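Local atomic coordinates of GNA33 (Neisseria gonorrhoeae FA 1090, PDB entry 2G6G), a protein that probably cleaves the glycosidic bond between MurNAc and GlcNAc in peptidoglycan as a lytic transglycosylase, leaving a 1,6-anhydro bond in the MurNAc residue. Residues P21-G26 and C82-Q87; K60-F65 and K96-R101; D146-P151 and I165-K170; N161-R166 and I175-G180. All coordinates share one frame; numbering follows the deposited sequence.

Interactions 1 and 2 involve helices 58-72, 79-85 and 92-102, which follow one another in the chain. Interactions 3 and 4 lie in the MltA-specific insert, with the centres of interactions 2 and 3 about 44 Å apart. Interaction 1 is a surface contact in which polar glutamines fasten an extended segment to helix 79-85. Interaction 2 is buried, aromatic and without hydrogen bonds; it touches interaction 1 through Ala-85 against Phe-65 and through the salt bridge Asp-22 to Arg-101. Interactions 3 and 4 share Ile-165 and Arg-166 of strand 162-169. In interaction 3 that strand gives an apolar side to the interior, whereas in interaction 4, partly buried, its arginines and backbone bind a loop.

Interaction 1 of 4, residues P21-G26 and C82-Q87; sequences PDRPAG and CAQAFQ
The backbone N-H of Arg-23 meets the side-chain amide of Gln-84 in the straightest hydrogen bond of the contact, N to OE1 2.9 Å at an angle of 175°, although the N-H approaches from above the carbonyl plane. The other end of the same amide is used too: Gln-84 NE2 donates to Asp-22 OD1 over 3.2 Å, striking the carboxylate from above its plane, with the two flat groups almost perpendicular. With CG anti to the backbone N (chi1 -170°) and a bend at chi2, the Gln-84 amide is brought alongside the 21-26 backbone, where both ends find partners. Gln-87 adds weak bonds from NE2, one to Pro-21 O at 3.3 Å and one within its own segment to Gln-84 OE1. Bonds at both ends of the Gln-84 amide should fix its flip; the one from Gln-87 adds only weakly. The arrangement pins an extended, non-helical segment, ahead of strand 34-37, across the Ala-83/Gln-84 part of helix 79-85 and the turn that follows. That helix is itself tied to helix 58-72 by the disulfide between Cys-82 and Cys-69. Charges on the segment find partners beyond the contact: Asp-22 OD2 pairs with Arg-101 of helix 92-102, and Arg-23 NH1 with Asp-80, about one turn before Gln-84 on helix 79-85. The remaining contact is van der Waals: the Arg-23 chain bends at chi2 and lays one face of its flat guanidinium over the methyl of Ala-83. Ala-83 CB sits toward the rim of that face, 3.4 Å from Arg-23 NH1.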
# COMPACT_ATOMS: atom_id res chain seq x y z
N PRO A 21 8.29 -3.68 -35.03
CA PRO A 21 6.98 -4.26 -35.35
C PRO A 21 6.03 -4.40 -34.15
O PRO A 21 6.42 -4.94 -33.11
CB PRO A 21 7.33 -5.64 -35.93
CG PRO A 21 8.74 -5.92 -35.47
CD PRO A 21 9.40 -4.59 -35.37
N ASP A 22 4.81 -3.89 -34.32
CA ASP A 22 3.67 -4.15 -33.45
C ASP A 22 3.62 -5.59 -32.96
O ASP A 22 3.74 -6.52 -33.75
CB ASP A 22 2.37 -3.88 -34.23
CG ASP A 22 1.89 -2.43 -34.12
OD1 ASP A 22 2.54 -1.61 -33.43
OD2 ASP A 22 0.84 -2.13 -34.73
N ARG A 23 3.45 -5.77 -31.65
CA ARG A 23 3.25 -7.11 -31.09
C ARG A 23 1.91 -7.68 -31.51
O ARG A 23 0.96 -6.94 -31.75
CB ARG A 23 3.39 -7.10 -29.55
CG ARG A 23 4.84 -7.00 -29.03
CD ARG A 23 5.65 -8.27 -29.33
NE ARG A 23 7.08 -8.11 -29.07
CZ ARG A 23 7.71 -8.46 -27.95
NH1 ARG A 23 7.05 -9.00 -26.92
NH2 ARG A 23 9.01 -8.25 -27.84
N PRO A 24 1.83 -9.02 -31.62
CA PRO A 24 0.54 -9.69 -31.85
C PRO A 24 -0.52 -9.22 -30.84
O PRO A 24 -0.22 -9.08 -29.65
CB PRO A 24 0.88 -11.18 -31.68
CG PRO A 24 2.37 -11.27 -31.98
CD PRO A 24 2.96 -9.97 -31.54
N ALA A 25 -1.74 -8.95 -31.32
CA ALA A 25 -2.78 -8.35 -30.49
C ALA A 25 -3.63 -9.43 -29.83
O ALA A 25 -4.21 -9.21 -28.77
CB ALA A 25 -3.65 -7.43 -31.33
N GLY A 26 -3.65 -10.60 -30.47
CA GLY A 26 -4.44 -11.71 -30.01
C GLY A 26 -5.93 -11.50 -30.23
O GLY A 26 -6.36 -10.53 -30.86
N CYS A 82 3.20 -5.56 -22.44
CA CYS A 82 4.25 -4.81 -21.79
C CYS A 82 5.34 -4.33 -22.79
O CYS A 82 5.81 -3.19 -22.67
CB CYS A 82 4.81 -5.55 -20.57
SG CYS A 82 3.78 -5.19 -19.11
N ALA A 83 5.69 -5.16 -23.78
CA ALA A 83 6.63 -4.70 -24.84
C ALA A 83 5.94 -3.66 -25.73
O ALA A 83 6.53 -2.63 -26.03
CB ALA A 83 7.17 -5.87 -25.68
N GLN A 84 4.69 -3.92 -26.09
CA GLN A 84 3.92 -2.97 -26.88
C GLN A 84 3.73 -1.61 -26.20
O GLN A 84 3.74 -0.59 -26.89
CB GLN A 84 2.57 -3.58 -27.27
CG GLN A 84 1.79 -2.78 -28.28
CD GLN A 84 2.52 -2.59 -29.59
OE1 GLN A 84 3.35 -3.42 -29.99
NE2 GLN A 84 2.22 -1.50 -30.27
N ALA A 85 3.57 -1.59 -24.87
CA ALA A 85 3.45 -0.34 -24.11
C ALA A 85 4.64 0.58 -24.41
O ALA A 85 4.50 1.80 -24.53
CB ALA A 85 3.41 -0.64 -22.64
N PHE A 86 5.83 0.00 -24.52
CA PHE A 86 7.02 0.82 -24.77
C PHE A 86 7.24 1.16 -26.25
O PHE A 86 8.12 1.95 -26.58
CB PHE A 86 8.25 0.19 -24.12
CG PHE A 86 8.26 0.35 -22.61
CD1 PHE A 86 7.69 -0.62 -21.80
CD2 PHE A 86 8.83 1.47 -22.02
CE1 PHE A 86 7.66 -0.47 -20.39
CE2 PHE A 86 8.83 1.63 -20.61
CZ PHE A 86 8.25 0.66 -19.81
N GLN A 87 6.42 0.60 -27.13
CA GLN A 87 6.46 0.97 -28.55
C GLN A 87 5.32 1.94 -28.94
O GLN A 87 5.14 2.25 -30.12
CB GLN A 87 6.43 -0.28 -29.44
CG GLN A 87 7.49 -1.34 -29.08
CD GLN A 87 7.51 -2.53 -30.03
OE1 GLN A 87 8.58 -2.95 -30.48
NE2 GLN A 87 6.34 -3.07 -30.35

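Interaction 2 of 4, residues K60-F65 and K96-R101; sequences KSLQSF and KRFFER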
# COMPACT_ATOMS: atom_id res chain seq x y z
N LYS A 60 -1.39 9.68 -19.79
CA LYS A 60 -1.02 9.39 -18.38
C LYS A 60 -1.24 7.93 -17.96
O LYS A 60 -0.36 7.34 -17.31
CB LYS A 60 -1.67 10.36 -17.39
CG LYS A 60 -1.14 11.82 -17.53
CD LYS A 60 -1.45 12.62 -16.26
CE LYS A 60 -1.45 14.12 -16.45
NZ LYS A 60 -0.09 14.64 -16.78
N SER A 61 -2.36 7.34 -18.37
CA SER A 61 -2.64 5.93 -18.06
C SER A 61 -1.56 4.99 -18.62
O SER A 61 -1.19 4.00 -17.98
CB SER A 61 -4.03 5.54 -18.60
OG SER A 61 -5.03 6.33 -17.98
N LEU A 62 -1.07 5.33 -19.81
CA LEU A 62 0.00 4.57 -20.45
C LEU A 62 1.36 4.70 -19.73
O LEU A 62 2.10 3.73 -19.62
CB LEU A 62 0.15 4.99 -21.91
CG LEU A 62 0.68 4.04 -23.00
CD1 LEU A 62 1.34 4.87 -24.12
CD2 LEU A 62 1.61 2.90 -22.56
N GLN A 63 1.69 5.91 -19.28
CA GLN A 63 2.87 6.11 -18.45
C GLN A 63 2.73 5.29 -17.18
O GLN A 63 3.67 4.67 -16.75
CB GLN A 63 3.06 7.58 -18.10
CG GLN A 63 3.35 8.48 -19.32
CD GLN A 63 3.46 9.94 -18.93
OE1 GLN A 63 2.57 10.51 -18.29
NE2 GLN A 63 4.58 10.56 -19.29
N SER A 64 1.53 5.28 -16.60
CA SER A 64 1.27 4.44 -15.44
C SER A 64 1.47 2.93 -15.74
O SER A 64 2.20 2.24 -15.01
CB SER A 64 -0.12 4.73 -14.88
OG SER A 64 -0.22 4.15 -13.59
N PHE A 65 0.89 2.44 -16.84
CA PHE A 65 1.10 1.05 -17.26
C PHE A 65 2.59 0.69 -17.45
O PHE A 65 3.02 -0.40 -17.08
CB PHE A 65 0.34 0.72 -18.55
CG PHE A 65 0.32 -0.75 -18.87
CD1 PHE A 65 -0.39 -1.65 -18.06
CD2 PHE A 65 1.07 -1.25 -19.92
CE1 PHE A 65 -0.39 -3.01 -18.33
CE2 PHE A 65 1.08 -2.62 -20.21
CZ PHE A 65 0.34 -3.51 -19.41
N LYS A 96 -4.85 5.54 -26.32
CA LYS A 96 -6.21 5.07 -26.44
C LYS A 96 -6.27 3.82 -27.33
O LYS A 96 -6.87 2.81 -26.94
CB LYS A 96 -7.13 6.17 -26.98
CG LYS A 96 -8.65 5.83 -26.92
CD LYS A 96 -9.50 6.96 -27.52
CE LYS A 96 -10.99 6.62 -27.50
NZ LYS A 96 -11.49 6.13 -28.86
N ARG A 97 -5.65 3.89 -28.52
CA ARG A 97 -5.63 2.73 -29.43
C ARG A 97 -4.94 1.49 -28.85
O ARG A 97 -5.38 0.39 -29.08
CB ARG A 97 -5.02 3.07 -30.79
CG ARG A 97 -5.90 3.98 -31.60
CD ARG A 97 -6.75 3.22 -32.61
NE ARG A 97 -8.14 3.66 -32.53
CZ ARG A 97 -9.12 2.95 -31.96
NH1 ARG A 97 -8.86 1.73 -31.47
NH2 ARG A 97 -10.38 3.43 -31.91
N PHE A 98 -3.85 1.70 -28.12
CA PHE A 98 -3.18 0.64 -27.40
C PHE A 98 -4.13 -0.08 -26.44
O PHE A 98 -4.23 -1.29 -26.48
CB PHE A 98 -1.98 1.20 -26.63
CG PHE A 98 -1.35 0.21 -25.68
CD1 PHE A 98 -0.77 -0.97 -26.15
CD2 PHE A 98 -1.31 0.47 -24.33
CE1 PHE A 98 -0.19 -1.87 -25.29
CE2 PHE A 98 -0.73 -0.43 -23.46
CZ PHE A 98 -0.16 -1.59 -23.95
N PHE A 99 -4.82 0.67 -25.58
CA PHE A 99 -5.79 0.07 -24.67
C PHE A 99 -6.97 -0.60 -25.38
O PHE A 99 -7.39 -1.66 -24.95
CB PHE A 99 -6.25 1.06 -23.57
CG PHE A 99 -5.15 1.39 -22.56
CD1 PHE A 99 -4.62 2.68 -22.48
CD2 PHE A 99 -4.62 0.38 -21.74
CE1 PHE A 99 -3.59 2.98 -21.58
CE2 PHE A 99 -3.58 0.65 -20.83
CZ PHE A 99 -3.06 1.95 -20.74
N GLU A 100 -7.45 -0.01 -26.48
CA GLU A 100 -8.57 -0.57 -27.27
C GLU A 100 -8.21 -1.82 -28.08
O GLU A 100 -9.01 -2.75 -28.18
CB GLU A 100 -9.17 0.49 -28.21
CG GLU A 100 -9.85 1.60 -27.44
CD GLU A 100 -10.45 2.66 -28.33
OE1 GLU A 100 -11.30 3.42 -27.85
OE2 GLU A 100 -10.07 2.73 -29.52
N ARG A 101 -7.01 -1.84 -28.64
CA ARG A 101 -6.58 -2.93 -29.48
C ARG A 101 -5.96 -4.10 -28.75
O ARG A 101 -6.03 -5.24 -29.23
CB ARG A 101 -5.55 -2.43 -30.51
CG ARG A 101 -6.12 -1.65 -31.64
CD ARG A 101 -4.97 -1.03 -32.43
NE ARG A 101 -4.06 -2.05 -32.96
CZ ARG A 101 -2.78 -1.87 -33.28
NH1 ARG A 101 -2.18 -0.68 -33.12
NH2 ARG A 101 -2.08 -2.89 -33.76
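Phe-99 pushes the edge of its ring against the backbone of helix 58-72. Its CE1 lies 3.9 Å from Leu-62 N, and its CZ is 3.9 Å from Ser-61 O and 4.2 Å from Phe-65 CB. This is packing of helix 58-72 on helix 92-102, two of three helices that, with 79-85 between them, follow one another in the chain; their local axes come within 10.4 Å at an angle of 64°. The contact is made mainly by three phenylalanines and Leu-62, and no hydrogen bond crosses it. Phe-98 supplies the second set of contacts. Its CE2 approaches CD2 of Leu-62 and, at 4.1 Å, CD2 of Phe-65; the Phe-65 and Phe-98 rings are inclined at 55°, an oblique pair. Both of these phenylalanines have CG anti to the backbone N (chi1 -170° for Phe-65), which sends their rings out between the helices. Phe-98 also braces its neighbour, with CD2 over the centre of the Phe-99 ring. Further out, helix 79-85 closes one side of the cluster: Ala-85 touches Phe-65 and Phe-98, and Gln-84 leans on Phe-98. Strand 365-374 contributes Met-371 against Phe-65 and Leu-369 against Phe-99, and the Leu-369 carbonyl accepts from the buried Ser-61 OG. Phe-103 meets Phe-98 edge-to-face. Away from the aromatic cluster, helix 92-102 carries charged residues along its outer side. There Trp-53 NE1 donates to Glu-100 OE1, and Lys-96 forms a salt bridge to the same oxygen, NZ to OE1 2.9 Å, on the syn side.

Interaction 3 of 4, residues D146-P151 and I165-K170; sequences DFISVP and IRQTGK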
# COMPACT_ATOMS: atom_id res chain seq x y z
N ASP A 146 18.53 -6.79 15.83
CA ASP A 146 18.13 -7.96 16.64
C ASP A 146 16.69 -8.39 16.37
O ASP A 146 16.15 -9.22 17.06
CB ASP A 146 18.32 -7.66 18.14
CG ASP A 146 17.34 -6.58 18.66
OD1 ASP A 146 16.82 -5.77 17.86
OD2 ASP A 146 17.07 -6.54 19.87
N PHE A 147 16.07 -7.80 15.35
CA PHE A 147 14.67 -8.02 15.01
C PHE A 147 14.55 -9.35 14.26
O PHE A 147 15.13 -9.51 13.21
CB PHE A 147 14.20 -6.84 14.12
CG PHE A 147 12.78 -6.94 13.63
CD1 PHE A 147 11.73 -6.43 14.38
CD2 PHE A 147 12.50 -7.51 12.38
CE1 PHE A 147 10.39 -6.49 13.92
CE2 PHE A 147 11.20 -7.59 11.91
CZ PHE A 147 10.13 -7.06 12.67
N ILE A 148 13.80 -10.30 14.81
CA ILE A 148 13.68 -11.59 14.17
C ILE A 148 12.23 -11.85 13.77
O ILE A 148 11.34 -11.79 14.60
CB ILE A 148 14.17 -12.75 15.09
CG1 ILE A 148 15.54 -12.47 15.71
CG2 ILE A 148 14.11 -14.09 14.34
CD1 ILE A 148 16.72 -12.42 14.75
N SER A 149 12.02 -12.16 12.49
CA SER A 149 10.71 -12.56 12.00
C SER A 149 10.66 -14.08 11.87
O SER A 149 11.57 -14.72 11.32
CB SER A 149 10.39 -11.89 10.65
OG SER A 149 9.11 -12.31 10.18
N VAL A 150 9.58 -14.66 12.40
CA VAL A 150 9.40 -16.10 12.39
C VAL A 150 8.04 -16.42 11.77
O VAL A 150 7.02 -15.97 12.30
CB VAL A 150 9.51 -16.64 13.82
CG1 VAL A 150 9.21 -18.13 13.88
CG2 VAL A 150 10.89 -16.29 14.41
N PRO A 151 8.00 -17.15 10.63
CA PRO A 151 6.69 -17.53 10.03
C PRO A 151 5.83 -18.35 11.00
O PRO A 151 6.33 -19.26 11.67
CB PRO A 151 7.08 -18.38 8.82
CG PRO A 151 8.49 -17.91 8.46
CD PRO A 151 9.13 -17.64 9.81
N ILE A 165 12.27 -21.81 19.15
CA ILE A 165 12.68 -21.05 17.97
C ILE A 165 14.16 -21.26 17.70
O ILE A 165 14.95 -21.29 18.62
CB ILE A 165 12.42 -19.50 18.15
CG1 ILE A 165 11.00 -19.24 18.69
CG2 ILE A 165 12.74 -18.69 16.87
CD1 ILE A 165 9.88 -19.36 17.64
N ARG A 166 14.49 -21.38 16.41
CA ARG A 166 15.84 -21.43 15.92
C ARG A 166 16.04 -20.25 14.97
O ARG A 166 15.28 -20.13 14.03
CB ARG A 166 15.99 -22.66 15.01
CG ARG A 166 17.01 -23.60 15.40
CD ARG A 166 17.42 -24.51 14.28
NE ARG A 166 16.40 -25.26 13.56
CZ ARG A 166 16.25 -25.20 12.23
NH1 ARG A 166 17.01 -24.37 11.50
NH2 ARG A 166 15.33 -25.96 11.62
N GLN A 167 17.11 -19.47 15.16
CA GLN A 167 17.55 -18.48 14.16
C GLN A 167 18.06 -19.14 12.86
O GLN A 167 18.73 -20.16 12.90
CB GLN A 167 18.63 -17.56 14.74
CG GLN A 167 18.71 -16.21 14.00
CD GLN A 167 19.63 -15.20 14.66
OE1 GLN A 167 20.05 -15.37 15.80
NE2 GLN A 167 19.98 -14.18 13.93
N THR A 168 17.72 -18.55 11.72
CA THR A 168 18.06 -19.10 10.40
C THR A 168 18.75 -18.03 9.55
O THR A 168 19.26 -18.31 8.48
CB THR A 168 16.80 -19.60 9.65
OG1 THR A 168 15.82 -18.54 9.56
CG2 THR A 168 16.15 -20.81 10.35
N GLY A 169 18.76 -16.80 10.04
CA GLY A 169 19.32 -15.68 9.27
C GLY A 169 19.40 -14.49 10.20
O GLY A 169 18.93 -14.55 11.33
N LYS A 170 20.00 -13.40 9.72
CA LYS A 170 20.18 -12.18 10.49
C LYS A 170 18.89 -11.67 11.12
O LYS A 170 18.87 -11.33 12.31
CB LYS A 170 20.84 -11.06 9.64
CG LYS A 170 20.99 -9.74 10.45
CD LYS A 170 21.87 -8.68 9.76
CE LYS A 170 21.60 -7.29 10.41
NZ LYS A 170 20.13 -6.83 10.29
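Val-150 and Ile-165 meet tip to tip in the buried, wholly apolar part of this contact. Val-150 CG2 lies 3.9 Å from Ile-165 CG2, while Val-150 CG1 stands 4.0 Å from Ile-165 CD1, so each methyl of the valine has its own partner, one on the CG2 branch and one at the CD1 end. The valine CG1 is anti to its backbone N (chi1 175°), which spreads the two methyls toward Ile-165. Phe-207 of strand 206-209 touches both residues, as does Ile-175. Ile-148 is also buried and closely packed: curled, with chi1 and chi2 both near -60°, it rests its CD1 3.4 Å from Lys-170 O. No hydrogen bond links the two segments, whose directions differ by 132°, but the backbone of Ser-149 bonds to Asn-171 and Gly-173. The two small antiparallel sheets thus run on into each other and curl, and inward-facing side chains meet across the curl, consistent with a barrel-like fold for the MltA-specific insert, of the ribosomal L25 clan. The solvent side belongs to Gln-167 and Lys-170, which edge the Ile-148 methyl with polar groups. Gln-167 crosses Ile-148 at about a right angle, NE2 3.8 Å from CD1, its amide tied back by NE2 to Gly-169 O, 2.8 Å. Thr-168 and Gly-169 together face Ser-172 in a classic beta bulge, before the chain turns back into strand 172-175.

Interaction 4 of 4, residues N161-R166 and I175-G180; sequences NLVRIR and IDNAGG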
# COMPACT_ATOMS: atom_id res chain seq x y z
N ASN A 161 0.44 -22.03 22.24
CA ASN A 161 1.52 -23.00 22.37
C ASN A 161 2.82 -22.42 22.88
O ASN A 161 3.18 -21.29 22.56
CB ASN A 161 1.77 -23.70 21.03
CG ASN A 161 0.70 -24.73 20.70
OD1 ASN A 161 -0.30 -24.86 21.41
ND2 ASN A 161 0.93 -25.49 19.64
N LEU A 162 3.54 -23.23 23.67
CA LEU A 162 4.94 -22.97 23.97
C LEU A 162 5.76 -23.76 22.96
O LEU A 162 5.70 -24.99 22.92
CB LEU A 162 5.31 -23.41 25.38
CG LEU A 162 4.56 -22.87 26.60
CD1 LEU A 162 5.18 -23.39 27.87
CD2 LEU A 162 4.62 -21.41 26.63
N VAL A 163 6.50 -23.02 22.13
CA VAL A 163 7.30 -23.58 21.06
C VAL A 163 8.77 -23.19 21.25
O VAL A 163 9.09 -22.34 22.09
CB VAL A 163 6.83 -23.16 19.64
CG1 VAL A 163 5.37 -23.59 19.39
CG2 VAL A 163 7.01 -21.66 19.40
N ARG A 164 9.65 -23.83 20.49
CA ARG A 164 11.03 -23.39 20.45
C ARG A 164 11.35 -22.77 19.11
O ARG A 164 10.81 -23.17 18.07
CB ARG A 164 11.96 -24.57 20.70
CG ARG A 164 11.68 -25.32 22.00
CD ARG A 164 12.66 -26.47 22.15
NE ARG A 164 14.05 -26.02 22.20
CZ ARG A 164 14.59 -25.36 23.24
NH1 ARG A 164 13.85 -25.07 24.31
NH2 ARG A 164 15.87 -24.99 23.21
N ILE A 165 12.27 -21.81 19.15
CA ILE A 165 12.68 -21.05 17.97
C ILE A 165 14.16 -21.26 17.70
O ILE A 165 14.95 -21.29 18.62
CB ILE A 165 12.42 -19.50 18.15
CG1 ILE A 165 11.00 -19.24 18.69
CG2 ILE A 165 12.74 -18.69 16.87
CD1 ILE A 165 9.88 -19.36 17.64
N ARG A 166 14.49 -21.38 16.41
CA ARG A 166 15.84 -21.43 15.92
C ARG A 166 16.04 -20.25 14.97
O ARG A 166 15.28 -20.13 14.03
CB ARG A 166 15.99 -22.66 15.01
CG ARG A 166 17.01 -23.60 15.40
CD ARG A 166 17.42 -24.51 14.28
NE ARG A 166 16.40 -25.26 13.56
CZ ARG A 166 16.25 -25.20 12.23
NH1 ARG A 166 17.01 -24.37 11.50
NH2 ARG A 166 15.33 -25.96 11.62
N ILE A 175 10.13 -21.83 13.71
CA ILE A 175 9.63 -22.66 14.78
C ILE A 175 10.14 -24.08 14.57
O ILE A 175 9.90 -24.68 13.53
CB ILE A 175 8.08 -22.64 14.87
CG1 ILE A 175 7.59 -21.23 15.26
CG2 ILE A 175 7.60 -23.71 15.88
CD1 ILE A 175 6.09 -21.04 15.26
N ASP A 176 10.90 -24.57 15.56
CA ASP A 176 11.46 -25.91 15.55
C ASP A 176 11.42 -26.46 16.99
O ASP A 176 12.27 -26.13 17.82
CB ASP A 176 12.89 -25.89 15.00
CG ASP A 176 13.51 -27.28 14.93
OD1 ASP A 176 12.87 -28.26 15.38
OD2 ASP A 176 14.64 -27.42 14.40
N ASN A 177 10.43 -27.28 17.29
CA ASN A 177 10.30 -27.80 18.65
C ASN A 177 11.37 -28.80 19.07
O ASN A 177 11.73 -28.85 20.24
CB ASN A 177 8.90 -28.36 18.89
CG ASN A 177 7.87 -27.27 18.87
OD1 ASN A 177 8.16 -26.15 19.22
ND2 ASN A 177 6.67 -27.59 18.43
N ALA A 178 11.86 -29.61 18.14
CA ALA A 178 12.86 -30.59 18.52
C ALA A 178 14.22 -29.91 18.71
O ALA A 178 14.85 -30.04 19.76
CB ALA A 178 12.93 -31.75 17.52
N GLY A 179 14.67 -29.17 17.70
CA GLY A 179 15.99 -28.57 17.76
C GLY A 179 16.09 -27.05 17.86
O GLY A 179 17.14 -26.50 17.56
N GLY A 180 15.03 -26.38 18.30
CA GLY A 180 15.06 -24.92 18.54
C GLY A 180 15.96 -24.59 19.72
O GLY A 180 16.18 -25.42 20.57
O HOH W 1 3.29 -26.72 18.32
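Arg-164 lies against the loop 175-180 from CB to NE and NH2. Its CB sits 3.3 Å from Asp-176 O and close to Gly-180 CA; CG and then CD pass along Asn-177 O, CD coming to 3.2 Å. A bend at chi3 (61°) turns the tip back, and the NE/NH2 side of the guanidinium bonds to Gly-180 O, 2.7 Å from each nitrogen, both from the same face of the carbonyl plane. The oxygen lies in the guanidinium plane. The backbone of Arg-164 is bound as well: its O accepts from Asp-176 N, while its N gives a bond to Asn-177 OD1 at 3.0 Å, nearly along the C=O axis. OD1 thus takes the place that Asp-176 O would hold in regular antiparallel pairing, and the ladder breaks off here. Next along the strand, Ile-165 and Ile-175 form an antiparallel non-hydrogen-bonded pair, CD1 of the former 3.8 Å from CG1 of the latter, and Val-163 packs on Ile-175 CG2. The loop leaves strand 172-175, crosses over strand 162-169 and enters strand 182-185 on its other side, a crossover within the three-stranded sheet of the insert. Asp-176 shapes it: OD1 accepts from Gly-179 N at 3.1 Å in an Asx motif, while OD2 takes a salt bridge from Arg-166, NE at 2.9 Å on its anti lone pair and NH2 from above the carboxylate, the planes 85° apart. With both carboxylate oxygens engaged and two arginines gripping the loop, charge and backbone bonds together probably fix the turn despite its exposed residues.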